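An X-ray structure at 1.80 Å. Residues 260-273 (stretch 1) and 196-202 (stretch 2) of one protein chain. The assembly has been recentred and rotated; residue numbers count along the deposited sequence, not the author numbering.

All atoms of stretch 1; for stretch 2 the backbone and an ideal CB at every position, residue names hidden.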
# COMPACT_ATOMS: atom_id res chain seq x y z
N ALA A 260 13.93 -9.21 -16.24
CA ALA A 260 13.34 -10.53 -16.39
C ALA A 260 12.13 -10.57 -15.48
O ALA A 260 12.26 -10.37 -14.28
CB ALA A 260 14.32 -11.61 -15.99
N ILE A 261 10.95 -10.79 -16.05
CA ILE A 261 9.76 -11.06 -15.25
C ILE A 261 9.58 -12.57 -15.08
O ILE A 261 9.34 -13.29 -16.06
CB ILE A 261 8.50 -10.43 -15.89
CG1 ILE A 261 8.78 -9.00 -16.40
CG2 ILE A 261 7.31 -10.47 -14.89
CD1 ILE A 261 9.28 -7.99 -15.33
N ILE A 262 9.68 -13.06 -13.84
CA ILE A 262 9.80 -14.48 -13.59
C ILE A 262 8.69 -15.00 -12.66
O ILE A 262 8.55 -14.52 -11.54
CB ILE A 262 11.20 -14.84 -12.94
CG1 ILE A 262 12.36 -14.20 -13.73
CG2 ILE A 262 11.36 -16.36 -12.83
CD1 ILE A 262 13.64 -14.01 -12.94
N ALA A 263 7.88 -15.96 -13.13
CA ALA A 263 6.96 -16.65 -12.22
C ALA A 263 7.77 -17.43 -11.19
O ALA A 263 8.77 -18.08 -11.53
CB ALA A 263 6.01 -17.57 -12.97
N PRO A 264 7.32 -17.40 -9.92
CA PRO A 264 8.03 -18.07 -8.84
C PRO A 264 7.89 -19.60 -8.93
O PRO A 264 6.83 -20.09 -9.34
CB PRO A 264 7.32 -17.54 -7.60
CG PRO A 264 5.92 -17.32 -8.05
CD PRO A 264 6.07 -16.75 -9.44
N THR A 265 8.95 -20.33 -8.59
CA THR A 265 8.87 -21.79 -8.45
C THR A 265 7.88 -22.14 -7.34
O THR A 265 7.64 -21.33 -6.45
CB THR A 265 10.20 -22.44 -8.05
OG1 THR A 265 10.55 -22.04 -6.71
CG2 THR A 265 11.33 -22.12 -9.04
N ALA A 266 7.30 -23.33 -7.40
CA ALA A 266 6.40 -23.80 -6.36
C ALA A 266 7.13 -23.81 -5.03
O ALA A 266 6.52 -23.57 -3.98
CB ALA A 266 5.89 -25.20 -6.68
N GLU A 267 8.42 -24.13 -5.07
CA GLU A 267 9.28 -24.15 -3.88
C GLU A 267 9.41 -22.77 -3.24
O GLU A 267 9.34 -22.65 -2.03
CB GLU A 267 10.68 -24.70 -4.20
CG GLU A 267 10.68 -26.04 -4.92
CD GLU A 267 10.76 -25.90 -6.45
OE1 GLU A 267 11.90 -25.97 -7.01
OE2 GLU A 267 9.70 -25.72 -7.09
N LEU A 268 9.63 -21.75 -4.05
CA LEU A 268 9.72 -20.39 -3.51
C LEU A 268 8.40 -19.98 -2.87
O LEU A 268 8.37 -19.46 -1.75
CB LEU A 268 10.10 -19.38 -4.60
CG LEU A 268 10.32 -17.92 -4.20
CD1 LEU A 268 10.76 -17.16 -5.39
CD2 LEU A 268 9.04 -17.31 -3.74
N LYS A 269 7.30 -20.24 -3.57
CA LYS A 269 5.98 -19.95 -3.02
C LYS A 269 5.71 -20.74 -1.73
O LYS A 269 5.14 -20.21 -0.77
CB LYS A 269 4.87 -20.24 -4.04
CG LYS A 269 4.85 -19.31 -5.25
CD LYS A 269 3.61 -19.65 -6.14
CE LYS A 269 3.80 -20.95 -6.93
NZ LYS A 269 2.52 -21.51 -7.50
N SER A 270 6.09 -22.02 -1.69
CA SER A 270 5.84 -22.79 -0.47
C SER A 270 6.64 -22.27 0.73
O SER A 270 6.10 -22.22 1.84
CB SER A 270 6.06 -24.30 -0.65
OG SER A 270 7.23 -24.56 -1.39
N GLY A 271 7.90 -21.89 0.50
CA GLY A 271 8.76 -21.30 1.54
C GLY A 271 8.19 -19.99 2.09
O GLY A 271 8.17 -19.76 3.31
N LEU A 272 7.73 -19.14 1.18
CA LEU A 272 7.15 -17.85 1.59
C LEU A 272 5.80 -18.04 2.24
O LEU A 272 5.40 -17.25 3.10
CB LEU A 272 7.06 -16.91 0.40
CG LEU A 272 8.40 -16.38 -0.14
CD1 LEU A 272 8.17 -15.55 -1.37
CD2 LEU A 272 9.16 -15.55 0.89
N THR A 273 5.09 -19.10 1.85
CA THR A 273 3.84 -19.48 2.51
C THR A 273 4.11 -19.84 3.97
O THR A 273 3.38 -19.40 4.89
CB THR A 273 3.13 -20.64 1.76
OG1 THR A 273 2.67 -20.15 0.49
CG2 THR A 273 1.90 -21.19 2.55
N UNK A 196 17.74 -6.34 -12.08
CA UNK A 196 17.42 -6.98 -13.36
C UNK A 196 16.32 -8.03 -13.40
O UNK A 196 15.96 -8.49 -14.48
CB UNK A 196 18.70 -7.64 -13.89
N UNK A 197 15.83 -8.46 -12.23
CA UNK A 197 14.82 -9.52 -12.16
C UNK A 197 13.66 -9.03 -11.31
O UNK A 197 13.85 -8.23 -10.39
CB UNK A 197 15.41 -10.81 -11.59
N UNK A 198 12.45 -9.49 -11.64
CA UNK A 198 11.28 -9.35 -10.77
C UNK A 198 10.59 -10.71 -10.74
O UNK A 198 10.08 -11.17 -11.77
CB UNK A 198 10.33 -8.25 -11.26
N UNK A 199 10.62 -11.35 -9.58
CA UNK A 199 9.89 -12.58 -9.32
C UNK A 199 8.47 -12.18 -8.95
O UNK A 199 8.24 -11.54 -7.92
CB UNK A 199 10.55 -13.41 -8.22
N UNK A 200 7.53 -12.56 -9.82
CA UNK A 200 6.12 -12.19 -9.71
C UNK A 200 5.43 -13.08 -8.67
O UNK A 200 4.50 -13.85 -8.99
CB UNK A 200 5.42 -12.31 -11.07
N UNK A 201 5.85 -12.95 -7.41
CA UNK A 201 5.31 -13.79 -6.34
C UNK A 201 3.86 -13.49 -5.96
O UNK A 201 3.20 -14.33 -5.32
CB UNK A 201 6.19 -13.64 -5.10
N UNK A 202 3.38 -12.29 -6.32
CA UNK A 202 2.01 -11.88 -5.97
C UNK A 202 1.74 -12.22 -4.50
O UNK A 202 0.65 -12.71 -4.14
CB UNK A 202 0.98 -12.56 -6.88

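Position 196 comes just before the strand. Its CA-to-CB bond points sideways, and the ideal CB has nothing of stretch 1 within 5.5 Å. The side chain has open space, so stretch 1 sets few limits; a polar or charged residue would do. The backbone matters more: its O accepts a hydrogen bond from A260 N at 2.8 Å, which any residue could supply. The residue is K196. Its side chain leads away from stretch 1, and its NZ is bonded elsewhere in the structure.

Position 197 opens the strand, with phi/psi of -127/148. It pairs in parallel with A260, and its CB lies on the same face of the sheet as A260 and I262. The ideal CB is 3.9 Å from I262 CD1. An aliphatic residue would suit, as would a long chain with a greasy stem. The residue is K197. Its CB sits 3.9 Å from I262 CD1 and its CG 4.3 Å from A260 CB, so methylenes make the contact while the chain carries its amino group onward.

Position 198 pairs with I261, and its CB turns to the other face. Its N donates to A260 O and its O accepts from I262 N, both at 2.8 Å. This fits parallel pairing: one residue bonds to the two neighbours of its partner. The ideal CB is 4.2 Å from I261 CD1, an apolar neighbour. Valine, isoleucine, leucine or an aromatic would fit. The residue is F198. Its CB meets I261 CD1 at 4.1 Å, and I261 CG2 lies at the ring edge, near the ring plane.

Position 199 pairs with I262 and returns to the face of A260. Its CA approaches I262 O at 3.2 Å in a CA-H...O contact. The ideal CB is 4.7 Å from L268 CD1 and 5.3 Å from P264 CB. I262 also offers its CD1 on this side. A large apolar or aromatic residue would use these surfaces. The residue is Y199. I262 CD1 lies over one face of the ring, 4.0 Å from its centroid, a CH-pi contact. L268 CD1 is 4.5 Å from Y199 CD1. The hydroxyl is bonded elsewhere in the structure.

Position 200 follows the strand, and its CB points sideways. Its N donates to I262 O at 2.8 Å, the last rung of the ladder. Proline would lose this bond; small or polar residues would suit. The residue is D200. Its backbone O packs 3.3 Å from P264 CD, and its OD2 is bonded elsewhere in the structure.

Position 201 also points sideways, but its ideal CB is within 5 Å of P264 CG, L268 CD2 and L272 CD1. Such an apolar niche suits threonine, valine or alanine. The residue is T201. Its CG2 touches L268 CD2 at 3.7 Å, P264 CB at 3.9 Å and L272 CD1 at 4.2 Å. Its OG1 is bonded elsewhere in the structure.

Position 202 has positive phi, 46/45, which favours glycine, asparagine or aspartate but permits others. Nothing of stretch 1 is near. The residue is E202, which makes no contact here.

Stretch 2 196-202: KKFYDTE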
# COMPACT_ATOMS: atom_id res chain seq x y z
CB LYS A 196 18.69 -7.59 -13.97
CG LYS A 196 19.22 -6.84 -15.16
CD LYS A 196 19.75 -5.49 -14.75
CE LYS A 196 19.52 -4.50 -15.86
NZ LYS A 196 20.29 -3.26 -15.59
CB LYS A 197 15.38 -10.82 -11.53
CG LYS A 197 16.57 -11.47 -12.27
CD LYS A 197 17.17 -12.61 -11.45
CE LYS A 197 18.57 -13.06 -11.95
NZ LYS A 197 18.73 -12.94 -13.42
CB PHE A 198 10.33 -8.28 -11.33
CG PHE A 198 9.06 -8.11 -10.56
CD1 PHE A 198 9.04 -7.39 -9.37
CD2 PHE A 198 7.85 -8.59 -11.07
CE1 PHE A 198 7.84 -7.21 -8.64
CE2 PHE A 198 6.65 -8.42 -10.37
CZ PHE A 198 6.64 -7.71 -9.16
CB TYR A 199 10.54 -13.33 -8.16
CG TYR A 199 11.91 -13.85 -8.55
CD1 TYR A 199 12.04 -15.11 -9.13
CD2 TYR A 199 13.05 -13.07 -8.38
CE1 TYR A 199 13.30 -15.58 -9.52
CE2 TYR A 199 14.31 -13.54 -8.75
CZ TYR A 199 14.41 -14.79 -9.33
OH TYR A 199 15.64 -15.27 -9.71
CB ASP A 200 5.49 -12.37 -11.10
CG ASP A 200 4.13 -11.69 -11.25
OD1 ASP A 200 3.77 -10.79 -10.45
OD2 ASP A 200 3.44 -12.03 -12.23
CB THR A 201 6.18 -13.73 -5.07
OG1 THR A 201 6.37 -12.37 -4.64
CG2 THR A 201 7.56 -14.35 -5.37
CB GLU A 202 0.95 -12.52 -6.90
CG GLU A 202 1.25 -12.35 -8.40
CD GLU A 202 0.09 -12.76 -9.29
OE1 GLU A 202 -0.43 -13.89 -9.13
OE2 GLU A 202 -0.30 -11.93 -10.14
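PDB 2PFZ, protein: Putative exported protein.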